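Local coordinates for hypothetical protein PSPTO5229 (Pseudomonas syringae pv. tomato str. DC3000, PDB 2EVE) that is of unknown function but consists of an EVE domain, akin to the PUA and ASCH domains, and may, like some of its kin, bind modified nucleic acid bases, at residues Trp4-Glu9 with Leu97-Val102; Asp27-Tyr32 with Asn36-Met41; Glu46-His51 with Ala144-Arg149; Pro73-Pro78 with Ala85-Glu90. All coordinates share one frame; numbering follows the deposited sequence.

In the fold
Contacts 1 and 3 are buried and both reach the same mixed sheet, whose neighbouring strands 3-8 and 46-51 also bring Lys7 and Tyr50 to the same bound tris-hydroxymethyl-methyl-ammonium. Contact 1 joins two non-neighbouring strands through methyl groups alone; contact 3 sets a helix against the sheet through an aromatic ring. Contact 2, partly buried, packs helix 32-40 against the loop that leads into it: Leu38 and Met41 reach Leu97 and Trp4 of contact 1, while its exposed residues use backbone hydrogen bonding. Contact 4 is a surface loop, its centre about 21 Å from that of the chain. A weak hydrogen bond from Arg30 to Thr74 links it to contact 2, and its own chemistry is apolar.

Contact 1 (Trp4-Glu9 with Leu97-Val102); sequences WLMKSE and LDIGFV. With 144 (tris-hydroxymethyl-methyl-ammonium), chain D.
One methyl group makes the whole contact: CE of Met6, present as selenomethionine, touches CG2 of Ile99 at 4.0 Å and CD1 of Leu97 at 4.4 Å. The backbones nevertheless stay far apart, with 11.0 Å between the CA atoms of Met6 and Ile99. The long unbranched side chain suits this span. It runs nearly straight as far as the selenium and then bends (chi3 -74°), which sets CE near the two branched residues. Ile99 answers with its short branch, CG2, and the two side chains pass alongside each other, pointing opposite ways. Strands 3-8 and 95-110 belong to one mixed sheet but are not neighbours in it; strands 46-51 and 58-71 come between. They face each other across the interior of a strongly curved sheet, in keeping with the pseudo-barrel of the PUA-related domains. Trp26 of strand 23-26 packs on Met6, Leu97 and Ile99 alike, so the interior here is apolar. Strand alternation sends the next residue, Lys7, to the other face. Its extended chain runs beside the bound tris-hydroxymethyl-methyl-ammonium, with CD 3.4 Å from ligand O4, while NZ makes a weak hydrogen bond to the carbonyl of Leu132.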
# COMPACT_ATOMS: atom_id res chain seq x y z
N TRP A 4 -1.98 8.13 1.56
CA TRP A 4 -1.25 7.30 0.61
C TRP A 4 -2.11 6.15 0.12
O TRP A 4 -3.27 6.01 0.49
CB TRP A 4 0.00 6.71 1.27
CG TRP A 4 0.80 7.67 2.08
CD1 TRP A 4 0.57 8.06 3.37
CD2 TRP A 4 1.95 8.39 1.64
NE1 TRP A 4 1.50 8.99 3.76
CE2 TRP A 4 2.36 9.21 2.71
CE3 TRP A 4 2.68 8.42 0.44
CZ2 TRP A 4 3.47 10.06 2.62
CZ3 TRP A 4 3.78 9.27 0.35
CH2 TRP A 4 4.16 10.08 1.44
N LEU A 5 -1.50 5.32 -0.73
CA LEU A 5 -2.14 4.12 -1.25
C LEU A 5 -1.03 3.09 -1.42
O LEU A 5 0.05 3.41 -1.92
CB LEU A 5 -2.85 4.39 -2.59
CG LEU A 5 -3.56 3.18 -3.21
CD1 LEU A 5 -4.80 3.63 -3.98
CD2 LEU A 5 -2.60 2.44 -4.12
N MSE A 6 -1.29 1.87 -0.98
CA MSE A 6 -0.32 0.78 -1.10
C MSE A 6 -1.01 -0.47 -1.63
O MSE A 6 -2.14 -0.77 -1.25
CB MSE A 6 0.35 0.50 0.24
CG MSE A 6 1.09 1.71 0.81
SE MSE A 6 2.43 1.22 2.13
CE MSE A 6 1.20 0.79 3.53
N LYS A 7 -0.30 -1.21 -2.48
CA LYS A 7 -0.83 -2.42 -3.11
C LYS A 7 -0.44 -3.74 -2.45
O LYS A 7 0.66 -3.89 -1.93
CB LYS A 7 -0.39 -2.48 -4.57
CG LYS A 7 -0.79 -1.28 -5.41
CD LYS A 7 -0.34 -1.46 -6.85
CE LYS A 7 -0.70 -0.25 -7.70
NZ LYS A 7 -0.26 -0.41 -9.11
N SER A 8 -1.37 -4.70 -2.51
CA SER A 8 -1.14 -6.03 -1.95
C SER A 8 -2.07 -7.06 -2.59
O SER A 8 -3.26 -6.79 -2.78
CB SER A 8 -1.36 -6.03 -0.44
OG SER A 8 -1.08 -7.32 0.11
N GLU A 9 -1.53 -8.22 -2.92
CA GLU A 9 -2.34 -9.30 -3.49
C GLU A 9 -3.11 -9.87 -2.30
O GLU A 9 -2.51 -10.32 -1.32
CB GLU A 9 -1.46 -10.37 -4.11
CG GLU A 9 -0.67 -9.91 -5.31
CD GLU A 9 0.12 -11.03 -5.96
OE1 GLU A 9 0.83 -10.76 -6.95
OE2 GLU A 9 0.01 -12.18 -5.49
N LEU A 97 7.49 -1.28 7.25
CA LEU A 97 6.91 -0.46 8.30
C LEU A 97 5.72 -1.19 8.86
O LEU A 97 5.26 -2.17 8.29
CB LEU A 97 6.53 0.93 7.77
CG LEU A 97 5.72 1.10 6.49
CD1 LEU A 97 4.30 0.58 6.68
CD2 LEU A 97 5.69 2.59 6.14
N ASP A 98 5.23 -0.75 10.02
CA ASP A 98 4.08 -1.40 10.62
C ASP A 98 2.83 -0.59 10.35
O ASP A 98 2.84 0.64 10.45
CB ASP A 98 4.27 -1.57 12.13
CG ASP A 98 5.47 -2.42 12.48
OD1 ASP A 98 5.82 -3.34 11.70
OD2 ASP A 98 6.06 -2.19 13.55
N ILE A 99 1.74 -1.29 10.03
CA ILE A 99 0.47 -0.64 9.75
C ILE A 99 -0.63 -1.17 10.65
O ILE A 99 -0.50 -2.24 11.26
CB ILE A 99 0.03 -0.88 8.29
CG1 ILE A 99 -0.18 -2.37 8.04
CG2 ILE A 99 1.07 -0.32 7.33
CD1 ILE A 99 -1.14 -2.68 6.92
N GLY A 100 -1.72 -0.42 10.74
CA GLY A 100 -2.85 -0.82 11.56
C GLY A 100 -4.16 -0.73 10.80
O GLY A 100 -4.27 0.01 9.83
N PHE A 101 -5.16 -1.48 11.26
CA PHE A 101 -6.46 -1.47 10.61
C PHE A 101 -7.27 -0.22 10.91
O PHE A 101 -7.26 0.29 12.03
CB PHE A 101 -7.27 -2.71 11.03
CG PHE A 101 -8.65 -2.77 10.42
CD1 PHE A 101 -9.77 -2.43 11.17
CD2 PHE A 101 -8.82 -3.17 9.10
CE1 PHE A 101 -11.05 -2.49 10.61
CE2 PHE A 101 -10.09 -3.23 8.53
CZ PHE A 101 -11.21 -2.89 9.29
N VAL A 102 -7.95 0.29 9.89
CA VAL A 102 -8.81 1.45 10.05
C VAL A 102 -10.22 1.12 9.60
O VAL A 102 -11.17 1.28 10.36
CB VAL A 102 -8.28 2.69 9.27
CG1 VAL A 102 -9.29 3.83 9.36
CG2 VAL A 102 -6.94 3.14 9.85
C1 144 D . -2.37 -5.47 -10.37
N 144 D . -1.81 -4.17 -10.70
C2 144 D . -2.94 -3.25 -11.08
O2 144 D . -4.36 -3.25 -10.84
C3 144 D . -0.79 -4.44 -11.80
O3 144 D . -0.09 -3.27 -12.26
C4 144 D . -1.22 -3.68 -9.44
O4 144 D . 0.01 -4.29 -8.62

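Contact 2 (Asp27-Tyr32 with Asn36-Met41); sequences DGVRNY and NFLRTM
Tyr32 and Asn36 are joined by a backbone hydrogen bond, Asn36 N to Tyr32 O at 2.8 Å, which closes the first turn of helix 32-40. The Asn36 side chain folds back beside the same oxygen, but its ND2 meets Tyr32 O at a poor angle and adds no bond. Just before this turn Asn31 is the N-cap: its OD1 accepts from Ala34 N, a task that a short amide side chain performs well. Near the other end Thr40 binds Phe37 O twice, through its backbone N and through OG1 at 2.8 Å.

Apolar packing comes from Val29 CG2 against Leu38 CD1 at 3.9 Å, two branched side chains meeting at a slant. Leu38 has its CG opposite the backbone N (chi1 -177°), which carries the branched end toward the loop.

Charge and aromatic rings meet at Arg30. Its NH1 donates to Val29 O at 3.0 Å, approaching from above the carbonyl plane, and also forms a salt bridge with Asp72; its guanidinium makes a cation-pi contact with Trp94, on which the Tyr32 ring also stacks. On the sheet side of the helix, Leu38 rests on Leu97 of strand 95-110 and Ala69 of strand 58-71, while Phe37 and Met41 pack on Trp4 of strand 3-8.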
# COMPACT_ATOMS: atom_id res chain seq x y z
N ASP A 27 5.82 -5.33 4.13
CA ASP A 27 7.16 -5.52 3.60
C ASP A 27 7.13 -5.93 2.14
O ASP A 27 6.09 -5.84 1.50
CB ASP A 27 7.88 -6.59 4.43
CG ASP A 27 7.08 -7.87 4.55
OD1 ASP A 27 6.52 -8.32 3.53
OD2 ASP A 27 7.01 -8.44 5.66
N GLY A 28 8.28 -6.35 1.62
CA GLY A 28 8.34 -6.78 0.24
C GLY A 28 8.23 -5.70 -0.82
O GLY A 28 7.95 -6.01 -1.99
N VAL A 29 8.43 -4.45 -0.44
CA VAL A 29 8.39 -3.37 -1.43
C VAL A 29 9.80 -3.33 -2.01
O VAL A 29 10.77 -3.09 -1.30
CB VAL A 29 8.02 -2.03 -0.77
CG1 VAL A 29 8.05 -0.92 -1.81
CG2 VAL A 29 6.62 -2.14 -0.16
N ARG A 30 9.89 -3.59 -3.32
CA ARG A 30 11.18 -3.67 -3.99
C ARG A 30 11.32 -2.77 -5.20
O ARG A 30 11.91 -3.15 -6.21
CB ARG A 30 11.43 -5.13 -4.40
CG ARG A 30 11.52 -6.08 -3.20
CD ARG A 30 12.82 -5.88 -2.43
NE ARG A 30 12.97 -6.79 -1.30
CZ ARG A 30 12.45 -6.58 -0.09
NH1 ARG A 30 11.74 -5.49 0.15
NH2 ARG A 30 12.66 -7.46 0.88
N ASN A 31 10.79 -1.56 -5.09
CA ASN A 31 10.87 -0.56 -6.15
C ASN A 31 11.41 0.66 -5.40
O ASN A 31 10.88 1.02 -4.35
CB ASN A 31 9.47 -0.31 -6.72
CG ASN A 31 9.42 0.88 -7.66
OD1 ASN A 31 9.55 2.02 -7.23
ND2 ASN A 31 9.23 0.62 -8.95
N TYR A 32 12.47 1.28 -5.92
CA TYR A 32 13.05 2.42 -5.23
C TYR A 32 12.13 3.62 -5.05
O TYR A 32 12.13 4.25 -4.00
CB TYR A 32 14.34 2.85 -5.93
CG TYR A 32 15.47 1.86 -5.73
CD1 TYR A 32 16.01 1.65 -4.46
CD2 TYR A 32 15.97 1.12 -6.79
CE1 TYR A 32 17.03 0.72 -4.25
CE2 TYR A 32 16.99 0.18 -6.60
CZ TYR A 32 17.51 -0.01 -5.33
OH TYR A 32 18.51 -0.93 -5.14
N ASN A 36 11.02 4.91 -1.49
CA ASN A 36 11.25 6.28 -1.05
C ASN A 36 9.98 6.92 -0.50
O ASN A 36 10.03 7.63 0.50
CB ASN A 36 11.86 7.10 -2.18
CG ASN A 36 13.31 6.70 -2.46
OD1 ASN A 36 13.97 6.10 -1.60
ND2 ASN A 36 13.81 7.05 -3.64
N PHE A 37 8.84 6.67 -1.14
CA PHE A 37 7.58 7.21 -0.63
C PHE A 37 7.30 6.57 0.73
O PHE A 37 6.94 7.26 1.69
CB PHE A 37 6.42 6.91 -1.58
CG PHE A 37 6.28 7.90 -2.70
CD1 PHE A 37 6.21 9.27 -2.44
CD2 PHE A 37 6.21 7.47 -4.02
CE1 PHE A 37 6.06 10.19 -3.47
CE2 PHE A 37 6.06 8.39 -5.07
CZ PHE A 37 5.99 9.75 -4.79
N LEU A 38 7.47 5.26 0.82
CA LEU A 38 7.22 4.54 2.06
C LEU A 38 8.03 5.13 3.22
O LEU A 38 7.53 5.28 4.33
CB LEU A 38 7.54 3.05 1.88
CG LEU A 38 7.29 2.10 3.05
CD1 LEU A 38 6.91 0.73 2.52
CD2 LEU A 38 8.52 2.02 3.94
N ARG A 39 9.28 5.50 2.94
CA ARG A 39 10.15 6.07 3.96
C ARG A 39 9.69 7.45 4.45
O ARG A 39 10.08 7.88 5.53
CB ARG A 39 11.58 6.17 3.43
CG ARG A 39 12.29 4.82 3.34
CD ARG A 39 13.66 4.97 2.72
NE ARG A 39 14.46 3.76 2.88
CZ ARG A 39 15.72 3.65 2.46
NH1 ARG A 39 16.31 4.66 1.84
NH2 ARG A 39 16.39 2.52 2.68
N THR A 40 8.86 8.14 3.66
CA THR A 40 8.39 9.45 4.09
C THR A 40 7.06 9.40 4.83
O THR A 40 6.57 10.42 5.31
CB THR A 40 8.27 10.46 2.90
OG1 THR A 40 7.27 10.02 1.97
CG2 THR A 40 9.61 10.60 2.19
N MSE A 41 6.47 8.21 4.92
CA MSE A 41 5.21 8.05 5.64
C MSE A 41 5.46 8.29 7.12
O MSE A 41 6.52 7.94 7.64
CB MSE A 41 4.64 6.65 5.42
CG MSE A 41 4.24 6.40 3.98
SE MSE A 41 3.65 4.59 3.68
CE MSE A 41 1.74 4.86 3.76

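Contact 3 (Glu46-His51 with Ala144-Arg149); sequences EFFFYH and AILALR. With 144 (tris-hydroxymethyl-methyl-ammonium), chain D.
The ring of Phe48 lies against Ile145, one of the points at which the C-terminal helix 139-149 packs on the mixed sheet of this PUA-related fold. Ile145 CG2 stands over one ring face, 3.9 Å from the centroid and 30° off the normal, a CH-pi contact. The longer branch of the same residue reaches the ring at CE2, where Ile145 CD1 comes to 3.4 Å, a snug fit. Leu146 CD2 approaches differently, at the ring edge near its plane and 4.2 Å from CE1. A beta-branched isoleucine suits the helix here because both branches can bear on one flat partner: chi1 of -69° turns CG2 opposite the backbone N, over the ring, while CG1 leads CD1 to CE2.

Further out, Trp142, from the preceding turn of the helix, stacks with Phe48, and Ile59 of strand 58-71 touches both Phe48 and Ile145. Arg149 adds a salt bridge to Asp103, tying this part of the helix to strand 95-110. The strand itself is held by backbone bonds from Phe48 to Trp4 and Met6. Its alternation puts Phe47 and Phe49 on the other side, where both meet Trp26 edge-to-face. Two residues beyond Phe48, Tyr50 carries its phenol to the bound tris-hydroxymethyl-methyl-ammonium. There ligand O2 lies at the edge of the ring, in its plane, and is hydrogen-bonded to Tyr50 OH at 2.6 Å.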
# COMPACT_ATOMS: atom_id res chain seq x y z
N GLU A 46 -2.70 7.85 6.89
CA GLU A 46 -3.62 6.80 6.49
C GLU A 46 -3.38 6.43 5.04
O GLU A 46 -2.84 7.23 4.28
CB GLU A 46 -5.07 7.26 6.68
CG GLU A 46 -5.46 7.42 8.13
CD GLU A 46 -6.82 8.08 8.30
OE1 GLU A 46 -6.95 9.26 7.94
OE2 GLU A 46 -7.74 7.41 8.81
N PHE A 47 -3.76 5.22 4.66
CA PHE A 47 -3.57 4.78 3.28
C PHE A 47 -4.68 3.87 2.81
O PHE A 47 -5.31 3.17 3.60
CB PHE A 47 -2.23 4.04 3.14
CG PHE A 47 -2.20 2.68 3.81
CD1 PHE A 47 -2.55 1.53 3.11
CD2 PHE A 47 -1.82 2.56 5.14
CE1 PHE A 47 -2.52 0.28 3.73
CE2 PHE A 47 -1.79 1.32 5.77
CZ PHE A 47 -2.13 0.18 5.07
N PHE A 48 -4.94 3.92 1.51
CA PHE A 48 -5.94 3.04 0.92
C PHE A 48 -5.27 1.71 0.66
O PHE A 48 -4.17 1.65 0.10
CB PHE A 48 -6.46 3.61 -0.40
CG PHE A 48 -7.42 4.75 -0.22
CD1 PHE A 48 -8.49 4.63 0.66
CD2 PHE A 48 -7.26 5.93 -0.94
CE1 PHE A 48 -9.39 5.68 0.83
CE2 PHE A 48 -8.15 6.98 -0.78
CZ PHE A 48 -9.22 6.86 0.11
N PHE A 49 -5.93 0.64 1.10
CA PHE A 49 -5.43 -0.73 0.93
C PHE A 49 -5.98 -1.21 -0.41
O PHE A 49 -7.17 -1.50 -0.54
CB PHE A 49 -5.96 -1.60 2.08
CG PHE A 49 -5.25 -2.92 2.26
CD1 PHE A 49 -5.15 -3.83 1.22
CD2 PHE A 49 -4.72 -3.26 3.51
CE1 PHE A 49 -4.53 -5.08 1.41
CE2 PHE A 49 -4.11 -4.50 3.71
CZ PHE A 49 -4.01 -5.41 2.67
N TYR A 50 -5.11 -1.28 -1.41
CA TYR A 50 -5.50 -1.69 -2.75
C TYR A 50 -5.18 -3.16 -3.04
O TYR A 50 -4.04 -3.60 -2.92
CB TYR A 50 -4.81 -0.78 -3.77
CG TYR A 50 -5.11 -1.09 -5.22
CD1 TYR A 50 -4.39 -2.07 -5.90
CD2 TYR A 50 -6.10 -0.39 -5.91
CE1 TYR A 50 -4.67 -2.36 -7.24
CE2 TYR A 50 -6.38 -0.67 -7.24
CZ TYR A 50 -5.66 -1.65 -7.90
OH TYR A 50 -5.94 -1.93 -9.21
N HIS A 51 -6.21 -3.91 -3.42
CA HIS A 51 -6.06 -5.33 -3.75
C HIS A 51 -5.60 -5.46 -5.20
O HIS A 51 -6.30 -5.03 -6.12
CB HIS A 51 -7.39 -6.07 -3.56
CG HIS A 51 -7.69 -6.40 -2.13
ND1 HIS A 51 -8.83 -7.07 -1.76
CD2 HIS A 51 -6.98 -6.19 -1.00
CE1 HIS A 51 -8.82 -7.25 -0.45
NE2 HIS A 51 -7.71 -6.73 0.04
N ALA A 144 -12.36 12.50 -2.54
CA ALA A 144 -13.12 12.03 -3.70
C ALA A 144 -13.38 10.53 -3.61
O ALA A 144 -14.47 10.06 -3.93
CB ALA A 144 -12.36 12.35 -4.98
N ILE A 145 -12.38 9.77 -3.19
CA ILE A 145 -12.53 8.33 -3.08
C ILE A 145 -13.48 7.97 -1.94
O ILE A 145 -14.31 7.07 -2.07
CB ILE A 145 -11.16 7.65 -2.89
CG1 ILE A 145 -10.36 7.78 -4.19
CG2 ILE A 145 -11.34 6.18 -2.53
CD1 ILE A 145 -8.91 7.38 -4.09
N LEU A 146 -13.39 8.68 -0.82
CA LEU A 146 -14.29 8.41 0.30
C LEU A 146 -15.73 8.65 -0.13
O LEU A 146 -16.64 7.90 0.24
CB LEU A 146 -13.96 9.29 1.51
CG LEU A 146 -12.66 9.02 2.27
CD1 LEU A 146 -12.59 9.93 3.48
CD2 LEU A 146 -12.59 7.56 2.70
N ALA A 147 -15.95 9.69 -0.93
CA ALA A 147 -17.29 10.02 -1.41
C ALA A 147 -17.82 8.92 -2.33
O ALA A 147 -19.02 8.70 -2.40
CB ALA A 147 -17.27 11.36 -2.14
N LEU A 148 -16.92 8.25 -3.04
CA LEU A 148 -17.31 7.18 -3.95
C LEU A 148 -17.89 6.00 -3.18
O LEU A 148 -18.68 5.23 -3.72
CB LEU A 148 -16.12 6.71 -4.79
CG LEU A 148 -15.69 7.60 -5.96
CD1 LEU A 148 -14.49 6.96 -6.65
CD2 LEU A 148 -16.84 7.77 -6.94
N ARG A 149 -17.48 5.84 -1.92
CA ARG A 149 -17.99 4.75 -1.10
C ARG A 149 -19.50 4.82 -1.01
O ARG A 149 -20.19 3.84 -1.24
CB ARG A 149 -17.41 4.82 0.31
CG ARG A 149 -15.92 4.61 0.40
CD ARG A 149 -15.51 4.59 1.86
NE ARG A 149 -16.14 3.48 2.58
CZ ARG A 149 -16.02 3.27 3.88
NH1 ARG A 149 -16.63 2.24 4.45
NH2 ARG A 149 -15.30 4.10 4.62
C1 144 D . -2.37 -5.47 -10.37
N 144 D . -1.81 -4.17 -10.70
C2 144 D . -2.94 -3.25 -11.08
O2 144 D . -4.36 -3.25 -10.84
C3 144 D . -0.79 -4.44 -11.80
O3 144 D . -0.09 -3.27 -12.26
C4 144 D . -1.22 -3.68 -9.44
O4 144 D . 0.01 -4.29 -8.62

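Contact 4 (Pro73-Pro78 with Ala85-Glu90); sequences PTALDP and AKATTE
The long loop between strands 58-71 and 95-110 doubles back on itself at the protein surface, and Leu76 from its early part meets Ala87, Thr88 and Thr89 from its later part. The two methyls of Leu76 divide the work. CD2 lies 3.9 Å from Ala87 CB. It is also 3.6 Å from the carbonyl carbon of Thr88, against the backbone as much as against side chains. CD1 reaches Thr89 CG2 at 3.7 Å, the two side chains crossing at about a right angle. A chi1 of 60° turns Thr89 CG2 away from its own carbonyl carbon, to Leu76. Beside this pair, Ala75 CB faces Ala87 CB at 4.1 Å; two small side chains let the chain segments come near, with CA atoms of Leu76 and Ala87 6.4 Å apart.

Leu76 is presented by two successive tight turns. In the first, Leu76 N bonds to Pro73 O at 3.2 Å; in the second, Asp77 N bonds to Thr74 O. Pro73, with its fixed phi, fits the start of such a turn. A backbone hydrogen bond between Ala75 and Asp84 also draws the two arms together, and Thr74 OG1 binds Asp72. Because no hydrogen bond joins 73-78 to 85-90 directly, the pair is probably held by van der Waals contact and by burial of a few methyls, interactions with little directionality.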
# COMPACT_ATOMS: atom_id res chain seq x y z
N PRO A 73 13.26 -6.80 7.19
CA PRO A 73 13.83 -8.10 7.55
C PRO A 73 13.69 -9.18 6.48
O PRO A 73 14.48 -10.13 6.45
CB PRO A 73 13.10 -8.46 8.84
CG PRO A 73 11.76 -7.81 8.66
CD PRO A 73 12.13 -6.46 8.08
N THR A 74 12.68 -9.06 5.61
CA THR A 74 12.49 -10.08 4.57
C THR A 74 13.62 -10.09 3.54
O THR A 74 13.88 -11.12 2.93
CB THR A 74 11.14 -9.91 3.83
OG1 THR A 74 11.09 -8.65 3.15
CG2 THR A 74 9.98 -10.01 4.82
N ALA A 75 14.29 -8.96 3.35
CA ALA A 75 15.38 -8.89 2.39
C ALA A 75 16.53 -9.81 2.78
O ALA A 75 17.25 -10.32 1.92
CB ALA A 75 15.88 -7.46 2.27
N LEU A 76 16.69 -10.03 4.08
CA LEU A 76 17.76 -10.88 4.58
C LEU A 76 17.34 -12.33 4.81
O LEU A 76 18.14 -13.14 5.27
CB LEU A 76 18.30 -10.31 5.90
CG LEU A 76 18.71 -8.84 5.89
CD1 LEU A 76 19.17 -8.44 7.28
CD2 LEU A 76 19.80 -8.61 4.86
N ASP A 77 16.09 -12.64 4.49
CA ASP A 77 15.57 -13.99 4.69
C ASP A 77 15.55 -14.80 3.39
O ASP A 77 14.69 -14.59 2.54
CB ASP A 77 14.17 -13.90 5.28
CG ASP A 77 13.58 -15.26 5.61
OD1 ASP A 77 14.29 -16.27 5.44
OD2 ASP A 77 12.41 -15.30 6.04
N PRO A 78 16.48 -15.75 3.24
CA PRO A 78 16.56 -16.59 2.04
C PRO A 78 15.26 -17.34 1.74
O PRO A 78 15.00 -17.70 0.59
CB PRO A 78 17.71 -17.54 2.36
CG PRO A 78 18.60 -16.70 3.22
CD PRO A 78 17.60 -16.05 4.15
N ALA A 85 19.56 -11.18 -2.16
CA ALA A 85 20.90 -11.66 -1.84
C ALA A 85 21.95 -10.55 -1.76
O ALA A 85 22.99 -10.72 -1.14
CB ALA A 85 21.33 -12.71 -2.85
N LYS A 86 21.67 -9.42 -2.40
CA LYS A 86 22.60 -8.30 -2.39
C LYS A 86 22.52 -7.50 -1.10
O LYS A 86 23.40 -6.68 -0.81
CB LYS A 86 22.33 -7.38 -3.58
CG LYS A 86 22.69 -7.99 -4.94
CD LYS A 86 22.49 -6.98 -6.06
CE LYS A 86 22.89 -7.55 -7.41
NZ LYS A 86 24.33 -7.94 -7.45
N ALA A 87 21.48 -7.73 -0.31
CA ALA A 87 21.32 -7.01 0.95
C ALA A 87 22.07 -7.67 2.10
O ALA A 87 22.23 -8.89 2.14
CB ALA A 87 19.84 -6.91 1.30
N THR A 88 22.54 -6.85 3.03
CA THR A 88 23.26 -7.33 4.21
C THR A 88 22.69 -6.62 5.43
O THR A 88 22.00 -5.61 5.31
CB THR A 88 24.78 -7.05 4.13
OG1 THR A 88 25.01 -5.64 4.22
CG2 THR A 88 25.34 -7.57 2.81
N THR A 89 22.97 -7.16 6.61
CA THR A 89 22.48 -6.57 7.85
C THR A 89 22.96 -5.13 8.01
O THR A 89 22.24 -4.29 8.54
CB THR A 89 22.96 -7.39 9.07
OG1 THR A 89 24.39 -7.41 9.11
CG2 THR A 89 22.44 -8.82 9.00
N GLU A 90 24.17 -4.86 7.53
CA GLU A 90 24.75 -3.52 7.62
C GLU A 90 24.41 -2.66 6.41
O GLU A 90 24.56 -1.44 6.44
CB GLU A 90 26.27 -3.62 7.77
CG GLU A 90 26.74 -4.32 9.04
CD GLU A 90 28.25 -4.46 9.12
OE1 GLU A 90 28.95 -3.42 9.06
OE2 GLU A 90 28.74 -5.60 9.24